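Local coordinates for peptide ABC transporter, peptide-binding protein (PDB 2D5W) that binds peptides, a pentapeptide being bound in the crystal, and probably serves as the peptide-capturing component of an ABC transport system, at residues A[48-53]-A[596-601]; A[563-568]-A[573-578]; A[356-361]-A[547-552]; A[275-280]-A[295-300]. All coordinates share one frame; numbering follows the deposited sequence.

From the N terminus, contact 1 opens first, at residues 48-53, and closes last, at 596-601, so the other three lie within its span. Those three follow one another without crossing: contact 4 joins 275-280 to 295-300, contact 3 joins 356-361 to 547-552, and contact 2 is a short chain reversal from 563-568 to 573-578. Strands 293-308 and 544-557, neighbours in one sheet, link contacts 4 and 3, with Val298 N 2.8 Å from Asn552 O. The C-terminal segment of contact 1 reaches the same sheet, where Leu600 N lies 2.8 Å from Phe297 O, while its N-terminal turn rests against Trp577 of contact 2.

Contact 1: A[48-53]-A[596-601]; sequences NADSQN and AKYALS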
loop_
_atom_site.group_PDB
_atom_site.type_symbol
_atom_site.label_atom_id
_atom_site.label_comp_id
_atom_site.label_asym_id
_atom_site.label_seq_id
_atom_site.Cartn_x
_atom_site.Cartn_y
_atom_site.Cartn_z
ATOM N N ASN A 48 -12.942 5.883 10.026
ATOM C CA ASN A 48 -12.391 7.064 10.679
ATOM C C ASN A 48 -11.199 6.856 11.605
ATOM O O ASN A 48 -10.719 5.740 11.788
ATOM C CB ASN A 48 -13.505 7.836 11.406
ATOM C CG ASN A 48 -14.100 7.072 12.576
ATOM O OD1 ASN A 48 -13.434 6.259 13.211
ATOM N ND2 ASN A 48 -15.363 7.356 12.882
ATOM N N ALA A 49 -10.725 7.955 12.186
ATOM C CA ALA A 49 -9.569 7.927 13.076
ATOM C C ALA A 49 -9.800 7.118 14.343
ATOM O O ALA A 49 -8.846 6.680 14.983
ATOM C CB ALA A 49 -9.153 9.351 13.432
ATOM N N ASP A 50 -11.065 6.928 14.704
ATOM C CA ASP A 50 -11.424 6.153 15.889
ATOM C C ASP A 50 -11.581 4.681 15.521
ATOM O O ASP A 50 -12.090 3.885 16.312
ATOM C CB ASP A 50 -12.729 6.684 16.489
ATOM C CG ASP A 50 -12.540 7.989 17.242
ATOM O OD1 ASP A 50 -13.526 8.740 17.382
ATOM O OD2 ASP A 50 -11.413 8.258 17.710
ATOM N N SER A 51 -11.143 4.327 14.316
ATOM C CA SER A 51 -11.219 2.955 13.823
ATOM C C SER A 51 -12.650 2.435 13.757
ATOM O O SER A 51 -12.938 1.303 14.160
ATOM C CB SER A 51 -10.367 2.034 14.699
ATOM O OG SER A 51 -9.010 2.435 14.659
ATOM N N GLN A 52 -13.542 3.268 13.236
ATOM C CA GLN A 52 -14.946 2.902 13.105
ATOM C C GLN A 52 -15.446 3.139 11.692
ATOM O O GLN A 52 -15.071 4.120 11.039
ATOM C CB GLN A 52 -15.818 3.745 14.031
ATOM C CG GLN A 52 -15.356 3.836 15.463
ATOM C CD GLN A 52 -16.153 4.862 16.238
ATOM O OE1 GLN A 52 -16.293 6.007 15.806
ATOM N NE2 GLN A 52 -16.678 4.462 17.389
ATOM N N ASN A 53 -16.299 2.238 11.220
ATOM C CA ASN A 53 -16.901 2.409 9.909
ATOM C C ASN A 53 -17.876 3.568 10.063
ATOM O O ASN A 53 -18.488 3.733 11.121
ATOM C CB ASN A 53 -17.720 1.185 9.491
ATOM C CG ASN A 53 -16.866 0.003 9.098
ATOM O OD1 ASN A 53 -15.753 0.162 8.601
ATOM N ND2 ASN A 53 -17.397 -1.198 9.292
ATOM N N ALA A 596 -3.588 14.549 18.913
ATOM C CA ALA A 596 -2.933 14.042 20.117
ATOM C C ALA A 596 -3.227 12.597 20.525
ATOM O O ALA A 596 -2.304 11.794 20.680
ATOM C CB ALA A 596 -3.222 14.974 21.288
ATOM N N LYS A 597 -4.501 12.265 20.689
ATOM C CA LYS A 597 -4.888 10.926 21.129
ATOM C C LYS A 597 -4.510 9.768 20.205
ATOM O O LYS A 597 -4.515 8.613 20.631
ATOM C CB LYS A 597 -6.394 10.880 21.399
ATOM C CG LYS A 597 -7.256 11.020 20.157
ATOM C CD LYS A 597 -8.739 10.976 20.502
ATOM C CE LYS A 597 -9.168 12.213 21.275
ATOM N NZ LYS A 597 -8.976 13.457 20.475
ATOM N N TYR A 598 -4.176 10.066 18.954
ATOM C CA TYR A 598 -3.813 9.019 18.002
ATOM C C TYR A 598 -2.313 8.974 17.735
ATOM O O TYR A 598 -1.828 8.084 17.038
ATOM C CB TYR A 598 -4.532 9.244 16.672
ATOM C CG TYR A 598 -6.004 9.533 16.805
ATOM C CD1 TYR A 598 -6.900 8.543 17.210
ATOM C CD2 TYR A 598 -6.502 10.806 16.540
ATOM C CE1 TYR A 598 -8.258 8.820 17.347
ATOM C CE2 TYR A 598 -7.852 11.093 16.675
ATOM C CZ TYR A 598 -8.725 10.099 17.079
ATOM O OH TYR A 598 -10.058 10.403 17.222
ATOM N N ALA A 599 -1.583 9.935 18.289
ATOM C CA ALA A 599 -0.144 10.012 18.073
ATOM C C ALA A 599 0.661 9.614 19.298
ATOM O O ALA A 599 0.126 9.512 20.402
ATOM C CB ALA A 599 0.232 11.425 17.649
ATOM N N LEU A 600 1.954 9.385 19.090
ATOM C CA LEU A 600 2.853 9.027 20.178
ATOM C C LEU A 600 2.927 10.208 21.139
ATOM O O LEU A 600 2.740 11.357 20.733
ATOM C CB LEU A 600 4.250 8.720 19.636
ATOM C CG LEU A 600 4.405 7.458 18.787
ATOM C CD1 LEU A 600 5.801 7.418 18.186
ATOM C CD2 LEU A 600 4.153 6.226 19.648
ATOM N N SER A 601 3.199 9.920 22.408
ATOM C CA SER A 601 3.296 10.951 23.435
ATOM C C SER A 601 4.143 12.136 22.986
ATOM O O SER A 601 5.099 11.974 22.227
ATOM C CB SER A 601 3.885 10.361 24.719
ATOM O OG SER A 601 3.064 9.325 25.227
#
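Tyr598 meets the 48-53 turn through its hydroxyl and one face of its ring. The OH donates to Asp50 OD2 at 2.6 Å, reaching this oxygen from above the carboxylate plane (43° out of it), and the carboxylate and ring planes are 49° apart. Ala49 CB lies over the face, 4.0 Å from the ring centroid, a CH-pi contact. The opposite face is covered from within the 596-601 segment, with Lys597 CG 3.4 Å above the plane. Tyr598 CG stands beside the backbone N (chi1 -47°), which carries the ring out to the turn. There, Ala49 and Asp50 are the middle residues of a type I turn closed by Ser51 N to Asn48 O at 2.9 Å. Asn48 OD1 braces the turn, accepting Gln52 N at 3.0 Å, the donor above its carbonyl plane, and, weakly, Asp50 N. Trp593 packs against both Asp50 and Tyr598. With a leucine in place of Tyr598, Asp50 OD2 would probably lose its phenolic donor and the Ala49 methyl its aromatic face. The short bond is consistent with an ionised, solvent-accessible carboxylate polarising the phenol, Lys597 NZ being too distant, at 6.4 Å from Asp50 OD2, for direct pairing.

Contact 2: A[563-568]-A[573-578]; sequences YVASAY and GYPGWN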
loop_
_atom_site.group_PDB
_atom_site.type_symbol
_atom_site.label_atom_id
_atom_site.label_comp_id
_atom_site.label_asym_id
_atom_site.label_seq_id
_atom_site.Cartn_x
_atom_site.Cartn_y
_atom_site.Cartn_z
ATOM N N TYR A 563 -7.067 17.723 9.856
ATOM C CA TYR A 563 -6.079 17.030 9.025
ATOM C C TYR A 563 -5.435 16.110 10.058
ATOM O O TYR A 563 -4.374 16.412 10.610
ATOM C CB TYR A 563 -5.042 18.013 8.476
ATOM C CG TYR A 563 -4.098 17.390 7.468
ATOM C CD1 TYR A 563 -4.422 17.353 6.113
ATOM C CD2 TYR A 563 -2.904 16.795 7.876
ATOM C CE1 TYR A 563 -3.581 16.737 5.185
ATOM C CE2 TYR A 563 -2.057 16.175 6.959
ATOM C CZ TYR A 563 -2.402 16.148 5.617
ATOM O OH TYR A 563 -1.576 15.523 4.711
ATOM N N VAL A 564 -6.102 14.990 10.317
ATOM C CA VAL A 564 -5.686 14.039 11.336
ATOM C C VAL A 564 -5.593 12.617 10.812
ATOM O O VAL A 564 -6.407 12.191 9.991
ATOM C CB VAL A 564 -6.692 14.086 12.514
ATOM C CG1 VAL A 564 -6.376 13.013 13.547
ATOM C CG2 VAL A 564 -6.667 15.472 13.140
ATOM N N ALA A 565 -4.599 11.885 11.304
ATOM C CA ALA A 565 -4.386 10.504 10.909
ATOM C C ALA A 565 -4.260 9.626 12.148
ATOM O O ALA A 565 -3.964 10.110 13.243
ATOM C CB ALA A 565 -3.119 10.393 10.061
ATOM N N SER A 566 -4.502 8.334 11.971
ATOM C CA SER A 566 -4.380 7.371 13.056
ATOM C C SER A 566 -3.769 6.125 12.432
ATOM O O SER A 566 -3.495 6.102 11.235
ATOM C CB SER A 566 -5.748 7.043 13.655
ATOM O OG SER A 566 -6.548 6.340 12.724
ATOM N N ALA A 567 -3.558 5.092 13.235
ATOM C CA ALA A 567 -2.964 3.862 12.726
ATOM C C ALA A 567 -3.676 3.313 11.493
ATOM O O ALA A 567 -3.031 2.844 10.555
ATOM C CB ALA A 567 -2.938 2.807 13.822
ATOM N N TYR A 568 -5.003 3.385 11.489
ATOM C CA TYR A 568 -5.774 2.855 10.375
ATOM C C TYR A 568 -6.819 3.794 9.767
ATOM O O TYR A 568 -7.726 3.340 9.071
ATOM C CB TYR A 568 -6.442 1.541 10.797
ATOM C CG TYR A 568 -5.459 0.429 11.102
ATOM C CD1 TYR A 568 -5.239 0.000 12.409
ATOM C CD2 TYR A 568 -4.766 -0.212 10.073
ATOM C CE1 TYR A 568 -4.359 -1.048 12.686
ATOM C CE2 TYR A 568 -3.883 -1.261 10.337
ATOM C CZ TYR A 568 -3.688 -1.674 11.646
ATOM O OH TYR A 568 -2.846 -2.731 11.915
ATOM N N GLY A 573 -4.234 4.192 7.375
ATOM C CA GLY A 573 -3.558 5.040 8.331
ATOM C C GLY A 573 -2.905 6.272 7.755
ATOM O O GLY A 573 -1.691 6.455 7.852
ATOM N N TYR A 574 -3.709 7.110 7.125
ATOM C CA TYR A 574 -3.202 8.354 6.587
ATOM C C TYR A 574 -4.272 9.423 6.679
ATOM O O TYR A 574 -5.429 9.139 7.001
ATOM C CB TYR A 574 -2.683 8.179 5.148
ATOM C CG TYR A 574 -3.534 7.376 4.187
ATOM C CD1 TYR A 574 -2.950 6.780 3.070
ATOM C CD2 TYR A 574 -4.910 7.234 4.364
ATOM C CE1 TYR A 574 -3.709 6.066 2.150
ATOM C CE2 TYR A 574 -5.680 6.520 3.445
ATOM C CZ TYR A 574 -5.070 5.940 2.341
ATOM O OH TYR A 574 -5.819 5.237 1.425
ATOM N N PRO A 575 -3.888 10.683 6.458
ATOM C CA PRO A 575 -4.838 11.791 6.518
ATOM C C PRO A 575 -5.636 11.862 5.227
ATOM O O PRO A 575 -5.319 11.167 4.261
ATOM C CB PRO A 575 -3.931 13.000 6.699
ATOM C CG PRO A 575 -2.734 12.622 5.892
ATOM C CD PRO A 575 -2.513 11.174 6.256
ATOM N N GLY A 576 -6.683 12.683 5.220
ATOM C CA GLY A 576 -7.478 12.852 4.019
ATOM C C GLY A 576 -8.706 11.977 3.859
ATOM O O GLY A 576 -9.371 12.039 2.826
ATOM N N TRP A 577 -9.012 11.172 4.873
ATOM C CA TRP A 577 -10.169 10.279 4.843
ATOM C C TRP A 577 -11.462 11.041 5.157
ATOM O O TRP A 577 -12.562 10.495 5.055
ATOM C CB TRP A 577 -9.967 9.158 5.867
ATOM C CG TRP A 577 -9.626 9.695 7.218
ATOM C CD1 TRP A 577 -8.386 10.037 7.681
ATOM C CD2 TRP A 577 -10.552 10.078 8.238
ATOM N NE1 TRP A 577 -8.486 10.618 8.923
ATOM C CE2 TRP A 577 -9.806 10.656 9.288
ATOM C CE3 TRP A 577 -11.945 9.995 8.365
ATOM C CZ2 TRP A 577 -10.410 11.150 10.451
ATOM C CZ3 TRP A 577 -12.541 10.486 9.519
ATOM C CH2 TRP A 577 -11.773 11.056 10.545
ATOM N N ASN A 578 -11.309 12.305 5.543
ATOM C CA ASN A 578 -12.419 13.197 5.896
ATOM C C ASN A 578 -12.112 14.531 5.225
ATOM O O ASN A 578 -12.336 15.598 5.800
ATOM C CB ASN A 578 -12.442 13.392 7.413
ATOM C CG ASN A 578 -11.171 14.058 7.929
ATOM O OD1 ASN A 578 -10.102 13.925 7.331
ATOM N ND2 ASN A 578 -11.280 14.772 9.044
HETATM O O HOH W 1 -7.422 13.745 7.766
#
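Tyr563 lays its ring against Pro575, whose CB sits over the face, 3.8 Å from the ring centroid, a CH-pi contact. The ring swings there because CG is anti to the backbone N (chi1 -173°), and the hydroxyl at the far end of the ring bonds to Thr270 O. A phenylalanine at Tyr563 would keep the face over Pro575 but is likely to leave Thr270 O without that hydroxyl. Trp577 holds CG between its backbone N and carbonyl carbon (chi1 52°), a placement that sets the indole N-H against the 563-568 backbone. NE1 then donates to Val564 O at 2.8 Å, with an N-H...O angle of 156°. Asn578 CG lies 3.8 Å above the centre of the indole. A water accepts from Gly576 N at 2.9 Å and lies 2.7 Å from Asn578 OD1, also within bonding distance of Val564 O. At the other end Gly573 presses its CA to 3.2 Å from Ala567 O, where a side chain would clash. This buried return lies between helix 31-40, touched by Tyr563, Tyr574 and Trp577, and strand 544-557, where Tyr554 backs Ala565 and Pro575; Tyr574 also packs on a basic side chain of the bound peptide.

Contact 3: A[356-361]-A[547-552]; sequences IAPVNP and LYFRAN
Phe549 turns one face of its ring to the backbone and proline of the 356-361 loop. Pro358 CD sits over that face, 3.6 Å from the centroid and 17° off the normal. Ala357 CA shares the face, 3.9 Å from the centroid but farther off the normal at 28°, so two aliphatic C-H groups meet the pi cloud side by side. They divide the ring between them: CD2 and CE2 of Phe549 lie beneath the proline, whereas CE1 comes to 3.5 Å from Ala357 CA. Beside this, the Ala357 methyl touches the rim, with CB 3.8 Å from Phe549 CD1. The torsion that places the ring keeps CG beside the backbone N (chi1 -65°), and its CA-CB bond already points at the loop.

The loop offers this surface because residues Ala357 to Asn360 form a type I turn, closed by Asn360 N to Ala357 O at 2.9 Å, with Pro358 at the second position, where its restricted phi suits the turn. Phe549 belongs to strand 544-557, which pairs antiparallel with 293-308 in a mixed sheet and carries a classic beta bulge, Leu547 and Tyr548 both facing Glu304. The ring also meets Trp303, while Ile356 packs on helix 524-541, so the loop touches both the sheet and that helix. Asn552, later on the strand, reaches the bound peptide through a weak hydrogen bond from a basic side chain. Ile356 O approaches Phe549 CZ to 3.4 Å, and this buried carbonyl oxygen has no polar partner in the model.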
loop_
_atom_site.group_PDB
_atom_site.type_symbol
_atom_site.label_atom_id
_atom_site.label_comp_id
_atom_site.label_asym_id
_atom_site.label_seq_id
_atom_site.Cartn_x
_atom_site.Cartn_y
_atom_site.Cartn_z
ATOM N N ILE A 356 3.853 -8.413 10.420
ATOM C CA ILE A 356 2.676 -7.775 11.006
ATOM C C ILE A 356 3.104 -6.811 12.112
ATOM O O ILE A 356 3.748 -7.216 13.077
ATOM C CB ILE A 356 1.709 -8.838 11.587
ATOM C CG1 ILE A 356 1.240 -9.773 10.468
ATOM C CG2 ILE A 356 0.522 -8.154 12.254
ATOM C CD1 ILE A 356 0.318 -10.888 10.931
ATOM N N ALA A 357 2.745 -5.538 11.969
ATOM C CA ALA A 357 3.114 -4.519 12.947
ATOM C C ALA A 357 2.379 -4.673 14.276
ATOM O O ALA A 357 1.253 -5.173 14.321
ATOM C CB ALA A 357 2.857 -3.128 12.369
ATOM N N PRO A 358 3.013 -4.239 15.378
ATOM C CA PRO A 358 2.426 -4.327 16.720
ATOM C C PRO A 358 1.038 -3.700 16.872
ATOM O O PRO A 358 0.260 -4.129 17.724
ATOM C CB PRO A 358 3.470 -3.640 17.595
ATOM C CG PRO A 358 4.751 -4.004 16.913
ATOM C CD PRO A 358 4.417 -3.794 15.451
ATOM N N VAL A 359 0.722 -2.690 16.063
ATOM C CA VAL A 359 -0.594 -2.059 16.158
ATOM C C VAL A 359 -1.704 -3.056 15.839
ATOM O O VAL A 359 -2.857 -2.848 16.213
ATOM C CB VAL A 359 -0.732 -0.833 15.218
ATOM C CG1 VAL A 359 0.195 0.282 15.677
ATOM C CG2 VAL A 359 -0.433 -1.225 13.788
ATOM N N ASN A 360 -1.359 -4.135 15.140
ATOM C CA ASN A 360 -2.337 -5.171 14.819
ATOM C C ASN A 360 -2.197 -6.264 15.886
ATOM O O ASN A 360 -1.108 -6.792 16.094
ATOM C CB ASN A 360 -2.064 -5.764 13.434
ATOM C CG ASN A 360 -3.168 -6.695 12.975
ATOM O OD1 ASN A 360 -3.599 -7.578 13.717
ATOM N ND2 ASN A 360 -3.630 -6.509 11.746
ATOM N N PRO A 361 -3.296 -6.617 16.577
ATOM C CA PRO A 361 -3.227 -7.653 17.615
ATOM C C PRO A 361 -2.712 -9.020 17.162
ATOM O O PRO A 361 -2.378 -9.863 17.995
ATOM C CB PRO A 361 -4.659 -7.711 18.148
ATOM C CG PRO A 361 -5.478 -7.290 16.977
ATOM C CD PRO A 361 -4.679 -6.138 16.407
ATOM N N LEU A 547 12.968 -5.315 8.548
ATOM C CA LEU A 547 13.908 -4.319 9.054
ATOM C C LEU A 547 13.373 -3.626 10.307
ATOM O O LEU A 547 13.880 -3.856 11.403
ATOM C CB LEU A 547 14.261 -3.294 7.965
ATOM C CG LEU A 547 15.025 -3.856 6.756
ATOM C CD1 LEU A 547 15.410 -2.714 5.826
ATOM C CD2 LEU A 547 16.274 -4.609 7.216
ATOM N N TYR A 548 12.351 -2.787 10.161
ATOM C CA TYR A 548 11.777 -2.100 11.315
ATOM C C TYR A 548 10.352 -1.625 11.062
ATOM O O TYR A 548 9.917 -1.515 9.914
ATOM C CB TYR A 548 12.659 -0.911 11.743
ATOM C CG TYR A 548 13.019 0.076 10.648
ATOM C CD1 TYR A 548 14.183 -0.078 9.889
ATOM C CD2 TYR A 548 12.209 1.180 10.388
ATOM C CE1 TYR A 548 14.525 0.851 8.899
ATOM C CE2 TYR A 548 12.541 2.107 9.404
ATOM C CZ TYR A 548 13.696 1.940 8.666
ATOM O OH TYR A 548 14.012 2.871 7.701
ATOM N N PHE A 549 9.623 -1.365 12.145
ATOM C CA PHE A 549 8.249 -0.876 12.057
ATOM C C PHE A 549 8.304 0.642 12.181
ATOM O O PHE A 549 8.972 1.181 13.062
ATOM C CB PHE A 549 7.387 -1.468 13.175
ATOM C CG PHE A 549 7.208 -2.959 13.079
ATOM C CD1 PHE A 549 6.597 -3.531 11.970
ATOM C CD2 PHE A 549 7.637 -3.787 14.110
ATOM C CE1 PHE A 549 6.416 -4.914 11.890
ATOM C CE2 PHE A 549 7.458 -5.166 14.039
ATOM C CZ PHE A 549 6.847 -5.728 12.930
ATOM N N ARG A 550 7.584 1.324 11.300
ATOM C CA ARG A 550 7.595 2.780 11.253
ATOM C C ARG A 550 6.389 3.510 11.810
ATOM O O ARG A 550 5.305 2.949 11.957
ATOM C CB ARG A 550 7.787 3.227 9.801
ATOM C CG ARG A 550 9.130 2.842 9.223
ATOM C CD ARG A 550 9.186 3.014 7.716
ATOM N NE ARG A 550 8.844 4.366 7.286
ATOM C CZ ARG A 550 8.919 4.775 6.026
ATOM N NH1 ARG A 550 8.593 6.022 5.707
ATOM N NH2 ARG A 550 9.322 3.933 5.081
ATOM N N ALA A 551 6.619 4.781 12.118
ATOM C CA ALA A 551 5.591 5.703 12.585
ATOM C C ALA A 551 5.754 6.880 11.626
ATOM O O ALA A 551 6.881 7.293 11.333
ATOM C CB ALA A 551 5.857 6.146 14.017
ATOM N N ASN A 552 4.645 7.404 11.117
ATOM C CA ASN A 552 4.701 8.522 10.181
ATOM C C ASN A 552 4.745 9.872 10.875
ATOM O O ASN A 552 3.942 10.148 11.767
ATOM C CB ASN A 552 3.481 8.543 9.251
ATOM C CG ASN A 552 3.456 7.391 8.265
ATOM O OD1 ASN A 552 4.493 6.956 7.769
ATOM N ND2 ASN A 552 2.258 6.910 7.954
#

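Contact 4: A[275-280]-A[295-300]; sequences LTFDQG and IWFVPG
Phe277 and Gly280, on a short, weakly bonded helix, pack against Phe297 and Ile295 of strand 293-308, which pairs antiparallel with 544-557 in a mixed sheet: a helix-on-sheet contact in a protein of the solute-binding family 5. The contact across the segments is apolar. The two phenylalanine rings have centroids 4.9 Å apart and planes at 55°, an intermediate tilt that is neither a stack nor edge-to-face, and the side chains cross at about a right angle. Phe277 presents a face: Phe297 CE1 lies 3.9 Å above its plane, offset toward the rim, and the closest atoms are Phe277 CE1 and Phe297 CD1. Phe277 gets there with CG anti to its backbone N (chi1 -166°), and it also touches Ala551 of the neighbouring strand.

Past this pair, the end of the Phe297 ring abuts the helix backbone edge-on, with CZ 3.6 Å from Gly280 C. Fit here is close: a beta carbon on Gly280 would come to about 3.1 Å from Phe297 CE1, so glycine suits the site. Ile295 CG2 adds a contact of 3.6 Å with Gly280 O. On the helix's own start, Thr276 N donates to Gln279 OE1 at 2.9 Å and 166°, in the carbonyl plane and on a lone pair, while Thr276 OG1 donates to Asp278 OD2 at 2.6 Å from the syn side, tilted out of the carboxylate plane.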
loop_
_atom_site.group_PDB
_atom_site.type_symbol
_atom_site.label_atom_id
_atom_site.label_comp_id
_atom_site.label_asym_id
_atom_site.label_seq_id
_atom_site.Cartn_x
_atom_site.Cartn_y
_atom_site.Cartn_z
ATOM N N LEU A 275 8.303 12.961 4.792
ATOM C CA LEU A 275 9.531 12.931 5.577
ATOM C C LEU A 275 9.675 11.631 6.347
ATOM O O LEU A 275 8.685 10.984 6.685
ATOM C CB LEU A 275 9.539 14.093 6.571
ATOM C CG LEU A 275 9.303 15.492 6.003
ATOM C CD1 LEU A 275 9.239 16.503 7.145
ATOM C CD2 LEU A 275 10.414 15.845 5.026
ATOM N N THR A 276 10.913 11.253 6.634
ATOM C CA THR A 276 11.144 10.039 7.394
ATOM C C THR A 276 11.238 10.389 8.882
ATOM O O THR A 276 11.378 11.557 9.248
ATOM C CB THR A 276 12.401 9.293 6.888
ATOM O OG1 THR A 276 13.528 10.174 6.878
ATOM C CG2 THR A 276 12.163 8.790 5.468
ATOM N N PHE A 277 11.136 9.376 9.731
ATOM C CA PHE A 277 11.142 9.552 11.183
ATOM C C PHE A 277 12.251 10.455 11.720
ATOM O O PHE A 277 11.996 11.366 12.516
ATOM C CB PHE A 277 11.225 8.176 11.845
ATOM C CG PHE A 277 10.913 8.178 13.315
ATOM C CD1 PHE A 277 9.604 8.028 13.763
ATOM C CD2 PHE A 277 11.930 8.303 14.252
ATOM C CE1 PHE A 277 9.316 8.001 15.127
ATOM C CE2 PHE A 277 11.652 8.277 15.618
ATOM C CZ PHE A 277 10.342 8.124 16.055
ATOM N N ASP A 278 13.479 10.191 11.291
ATOM C CA ASP A 278 14.635 10.968 11.718
ATOM C C ASP A 278 14.499 12.443 11.352
ATOM O O ASP A 278 14.904 13.324 12.111
ATOM C CB ASP A 278 15.910 10.393 11.092
ATOM C CG ASP A 278 15.820 10.275 9.577
ATOM O OD1 ASP A 278 16.688 10.842 8.881
ATOM O OD2 ASP A 278 14.884 9.610 9.082
ATOM N N GLN A 279 13.922 12.723 10.191
ATOM C CA GLN A 279 13.763 14.107 9.768
ATOM C C GLN A 279 12.742 14.837 10.631
ATOM O O GLN A 279 12.905 16.020 10.935
ATOM C CB GLN A 279 13.343 14.165 8.301
ATOM C CG GLN A 279 14.353 13.543 7.358
ATOM C CD GLN A 279 13.915 13.631 5.917
ATOM O OE1 GLN A 279 12.847 13.139 5.549
ATOM N NE2 GLN A 279 14.732 14.267 5.091
ATOM N N GLY A 280 11.701 14.120 11.038
ATOM C CA GLY A 280 10.665 14.716 11.862
ATOM C C GLY A 280 11.170 15.184 13.211
ATOM O O GLY A 280 10.567 16.059 13.833
ATOM N N ILE A 295 4.306 19.099 15.190
ATOM C CA ILE A 295 4.898 17.883 14.648
ATOM C C ILE A 295 4.337 16.699 15.422
ATOM O O ILE A 295 4.375 16.679 16.652
ATOM C CB ILE A 295 6.433 17.896 14.795
ATOM C CG1 ILE A 295 7.002 19.154 14.133
ATOM C CG2 ILE A 295 7.027 16.637 14.164
ATOM C CD1 ILE A 295 8.476 19.379 14.406
ATOM N N TRP A 296 3.816 15.716 14.696
ATOM C CA TRP A 296 3.229 14.524 15.300
ATOM C C TRP A 296 3.835 13.258 14.717
ATOM O O TRP A 296 4.278 13.251 13.571
ATOM C CB TRP A 296 1.724 14.466 15.032
ATOM C CG TRP A 296 0.968 15.696 15.389
ATOM C CD1 TRP A 296 0.607 16.714 14.555
ATOM C CD2 TRP A 296 0.451 16.028 16.678
ATOM N NE1 TRP A 296 -0.113 17.661 15.247
ATOM C CE2 TRP A 296 -0.222 17.263 16.553
ATOM C CE3 TRP A 296 0.488 15.399 17.930
ATOM C CZ2 TRP A 296 -0.855 17.883 17.637
ATOM C CZ3 TRP A 296 -0.140 16.014 19.005
ATOM C CH2 TRP A 296 -0.804 17.245 18.851
ATOM N N PHE A 297 3.837 12.189 15.507
ATOM C CA PHE A 297 4.340 10.895 15.057
ATOM C C PHE A 297 3.205 9.905 15.269
ATOM O O PHE A 297 2.759 9.690 16.396
ATOM C CB PHE A 297 5.572 10.491 15.868
ATOM C CG PHE A 297 6.772 11.349 15.598
ATOM C CD1 PHE A 297 7.684 11.004 14.608
ATOM C CD2 PHE A 297 6.977 12.520 16.319
ATOM C CE1 PHE A 297 8.784 11.813 14.338
ATOM C CE2 PHE A 297 8.075 13.339 16.056
ATOM C CZ PHE A 297 8.979 12.983 15.066
ATOM N N VAL A 298 2.734 9.307 14.179
ATOM C CA VAL A 298 1.619 8.377 14.252
ATOM C C VAL A 298 2.005 6.947 13.912
ATOM O O VAL A 298 2.417 6.655 12.794
ATOM C CB VAL A 298 0.484 8.816 13.295
ATOM C CG1 VAL A 298 -0.692 7.852 13.389
ATOM C CG2 VAL A 298 0.040 10.232 13.635
ATOM N N PRO A 299 1.891 6.034 14.888
ATOM C CA PRO A 299 2.241 4.640 14.617
ATOM C C PRO A 299 1.221 4.026 13.663
ATOM O O PRO A 299 0.050 4.396 13.670
ATOM C CB PRO A 299 2.194 3.999 16.001
ATOM C CG PRO A 299 2.603 5.121 16.895
ATOM C CD PRO A 299 1.793 6.271 16.339
ATOM N N GLY A 300 1.680 3.100 12.834
ATOM C CA GLY A 300 0.788 2.450 11.894
ATOM C C GLY A 300 1.368 1.113 11.495
ATOM O O GLY A 300 2.406 0.704 12.009
#